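Beta-hexosaminidase Amuc_2018 (Akkermansia muciniphila, PDB 6JEB) hydrolyses terminal, non-reducing N-acetylglucosamine and N-acetylgalactosamine units from beta-linked glycans, including N-glycans and chitobiose. Local coordinates at residues Q373-L378 with C419-A424. Residues are numbered along the deposited sequence; the frame is centred on the assembly and turned at random. Where two conformers were deposited one is given.
Sequences QKCYDL and CAIAEA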
ATOM      1  N   GLN A 373     -17.301   3.009   8.813  1.00 17.50           N
ATOM      2  CA  GLN A 373     -17.827   1.873   9.565  1.00 18.44           C
ATOM      3  C   GLN A 373     -17.654   0.566   8.799  1.00 17.75           C
ATOM      4  O   GLN A 373     -17.306  -0.464   9.389  1.00 18.90           O
ATOM      5  CB  GLN A 373     -19.297   2.107   9.914  1.00 20.88           C
ATOM      6  CG  GLN A 373     -19.854   1.071  10.867  1.00 25.30           C
ATOM      7  CD  GLN A 373     -21.199   1.471  11.447  1.00 30.89           C
ATOM      8  OE1 GLN A 373     -21.704   2.564  11.185  1.00 33.89           O
ATOM      9  NE2 GLN A 373     -21.779   0.589  12.246  1.00 33.86           N
ATOM     10  N   LYS A 374     -17.891   0.587   7.485  1.00 18.06           N
ATOM     11  CA  LYS A 374     -17.676  -0.606   6.670  1.00 18.39           C
ATOM     12  C   LYS A 374     -16.215  -1.022   6.713  1.00 17.17           C
ATOM     13  O   LYS A 374     -15.888  -2.201   6.900  1.00 18.10           O
ATOM     14  CB  LYS A 374     -18.099  -0.323   5.226  1.00 19.10           C
ATOM     15  CG  LYS A 374     -17.691  -1.409   4.235  1.00 20.13           C
ATOM     16  CD  LYS A 374     -18.378  -2.725   4.556  1.00 23.55           C
ATOM     17  CE  LYS A 374     -18.122  -3.749   3.470  1.00 24.16           C
ATOM     18  NZ  LYS A 374     -18.952  -4.974   3.650  1.00 26.50           N
ATOM     19  N   CYS A 375     -15.320  -0.050   6.532  1.00 16.66           N
ATOM     20  CA  CYS A 375     -13.895  -0.325   6.594  0.80 16.88           C
ATOM     21  C   CYS A 375     -13.522  -1.006   7.910  1.00 16.37           C
ATOM     22  O   CYS A 375     -12.796  -2.010   7.917  1.00 17.10           O
ATOM     23  CB  CYS A 375     -13.156   0.999   6.421  0.80 17.95           C
ATOM     24  SG  CYS A 375     -11.409   0.852   6.236  0.80 16.82           S
ATOM     25  N   TYR A 376     -14.011  -0.469   9.035  1.00 16.95           N
ATOM     26  CA  TYR A 376     -13.689  -1.031  10.340  1.00 15.94           C
ATOM     27  C   TYR A 376     -14.220  -2.453  10.513  1.00 16.42           C
ATOM     28  O   TYR A 376     -13.706  -3.200  11.358  1.00 16.96           O
ATOM     29  CB  TYR A 376     -14.170  -0.110  11.479  1.00 14.77           C
ATOM     30  CG  TYR A 376     -13.526  -0.533  12.772  1.00 14.83           C
ATOM     31  CD1 TYR A 376     -12.236  -0.127  13.076  1.00 14.98           C
ATOM     32  CD2 TYR A 376     -14.165  -1.409  13.644  1.00 17.14           C
ATOM     33  CE1 TYR A 376     -11.598  -0.562  14.214  1.00 16.58           C
ATOM     34  CE2 TYR A 376     -13.540  -1.848  14.790  1.00 15.72           C
ATOM     35  CZ  TYR A 376     -12.254  -1.420  15.074  1.00 16.01           C
ATOM     36  OH  TYR A 376     -11.620  -1.863  16.212  1.00 17.36           O
ATOM     37  N   ASP A 377     -15.219  -2.854   9.725  1.00 16.93           N
ATOM     38  CA  ASP A 377     -15.715  -4.216   9.844  0.70 17.77           C
ATOM     39  C   ASP A 377     -14.725  -5.258   9.331  1.00 17.27           C
ATOM     40  O   ASP A 377     -14.975  -6.453   9.506  1.00 19.94           O
ATOM     41  CB  ASP A 377     -17.064  -4.349   9.133  0.70 21.15           C
ATOM     42  CG  ASP A 377     -17.871  -5.531   9.634  0.70 27.00           C
ATOM     43  OD1 ASP A 377     -18.045  -5.661  10.866  0.70 27.77           O
ATOM     44  OD2 ASP A 377     -18.335  -6.332   8.797  0.70 30.28           O
ATOM     45  N   LEU A 378     -13.611  -4.842   8.730  1.00 16.43           N
ATOM     46  CA  LEU A 378     -12.659  -5.788   8.155  1.00 16.19           C
ATOM     47  C   LEU A 378     -11.938  -6.585   9.238  1.00 17.01           C
ATOM     48  O   LEU A 378     -11.275  -6.011  10.109  1.00 16.71           O
ATOM     49  CB  LEU A 378     -11.633  -5.049   7.305  1.00 16.53           C
ATOM     50  CG  LEU A 378     -10.522  -5.939   6.740  1.00 16.88           C
ATOM     51  CD1 LEU A 378     -11.098  -6.959   5.755  1.00 18.29           C
ATOM     52  CD2 LEU A 378      -9.450  -5.083   6.081  1.00 19.36           C
ATOM     53  N   CYS A 419      -6.966   4.911   9.313  1.00 13.36           N
ATOM     54  CA  CYS A 419      -6.920   4.625  10.748  1.00 13.36           C
ATOM     55  C   CYS A 419      -7.594   3.296  11.061  1.00 13.55           C
ATOM     56  O   CYS A 419      -7.116   2.530  11.910  1.00 13.64           O
ATOM     57  CB  CYS A 419      -7.616   5.739  11.536  1.00 14.68           C
ATOM     58  SG  CYS A 419      -7.020   7.404  11.171  1.00 15.84           S
ATOM     59  N   ALA A 420      -8.717   3.018  10.393  1.00 13.27           N
ATOM     60  CA  ALA A 420      -9.413   1.751  10.591  1.00 13.04           C
ATOM     61  C   ALA A 420      -8.600   0.593  10.034  1.00 13.64           C
ATOM     62  O   ALA A 420      -8.501  -0.466  10.669  1.00 14.23           O
ATOM     63  CB  ALA A 420     -10.801   1.806   9.947  1.00 14.05           C
ATOM     64  N   ILE A 421      -8.005   0.778   8.854  1.00 13.00           N
ATOM     65  CA  ILE A 421      -7.113  -0.238   8.299  1.00 12.86           C
ATOM     66  C   ILE A 421      -5.957  -0.513   9.254  1.00 11.91           C
ATOM     67  O   ILE A 421      -5.565  -1.670   9.455  1.00 13.38           O
ATOM     68  CB  ILE A 421      -6.613   0.187   6.904  1.00 12.69           C
ATOM     69  CG1 ILE A 421      -7.785   0.316   5.915  1.00 14.87           C
ATOM     70  CG2 ILE A 421      -5.555  -0.789   6.380  1.00 14.30           C
ATOM     71  CD1 ILE A 421      -8.472  -0.998   5.600  1.00 17.53           C
ATOM     72  N   ALA A 422      -5.378   0.545   9.836  1.00 12.23           N
ATOM     73  CA  ALA A 422      -4.271   0.370  10.776  1.00 12.04           C
ATOM     74  C   ALA A 422      -4.681  -0.515  11.944  1.00 12.32           C
ATOM     75  O   ALA A 422      -3.922  -1.401  12.365  1.00 13.14           O
ATOM     76  CB  ALA A 422      -3.786   1.733  11.283  1.00 12.43           C
ATOM     77  N   GLU A 423      -5.883  -0.292  12.476  1.00 12.17           N
ATOM     78  CA  GLU A 423      -6.359  -1.094  13.597  1.00 13.24           C
ATOM     79  C   GLU A 423      -6.687  -2.521  13.160  1.00 13.18           C
ATOM     80  O   GLU A 423      -6.441  -3.475  13.905  1.00 14.15           O
ATOM     81  CB  GLU A 423      -7.545  -0.395  14.278  1.00 13.53           C
ATOM     82  CG  GLU A 423      -8.080  -1.139  15.496  1.00 14.09           C
ATOM     83  CD  GLU A 423      -8.621  -0.221  16.588  1.00 15.53           C
ATOM     84  OE1 GLU A 423      -7.923   0.746  16.964  1.00 14.89           O
ATOM     85  OE2 GLU A 423      -9.746  -0.470  17.079  1.00 15.93           O
ATOM     86  N   ALA A 424      -7.204  -2.695  11.939  1.00 12.80           N
ATOM     87  CA  ALA A 424      -7.458  -4.043  11.433  1.00 12.91           C
ATOM     88  C   ALA A 424      -6.164  -4.840  11.275  1.00 13.25           C
ATOM     89  O   ALA A 424      -6.146  -6.059  11.494  1.00 15.09           O
ATOM     90  CB  ALA A 424      -8.208  -3.968  10.102  1.00 13.62           C
TER
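Tyr376 and Glu423 join two neighbouring helices of the catalytic barrel domain through one very short hydrogen bond, with the phenol OH donating to Glu423 OE2 at 2.5 Å. Ring and carboxylate planes stand 75° apart, and the carboxylate meets the ring at its edge. At Ala420 the helices pack closely because this residue offers only a methyl: its CB touches Tyr376 CD1 at 3.9 Å, and the two CA atoms lie 5.1 Å apart. In the conformer given, Cys375 SG, anti to its backbone N (chi1 -172°), approaches Ile421 CD1 at 3.5 Å. Packing slackens toward Leu378, whose CD2 stays 4.2 Å from Ile421 CD1, while Gln373, pointing away from the partner helix, and Asp377, in the turn that follows, are exposed to solvent. The ring also stacks on Phe437 and receives a cation-pi contact from Arg432. A phenylalanine at Tyr376 would probably keep the apolar edge contact but leave the buried Glu423 OE2 without its phenol donor. Glu423 OE1 is held separately, by a salt bridge to Lys440 and a hydrogen bond from Glu9 N. Gripped at both oxygens, the carboxylate is probably kept ionised despite its burial, and from helix 417-426 it links helix 372-376, helix 434-452 and the N-terminal region.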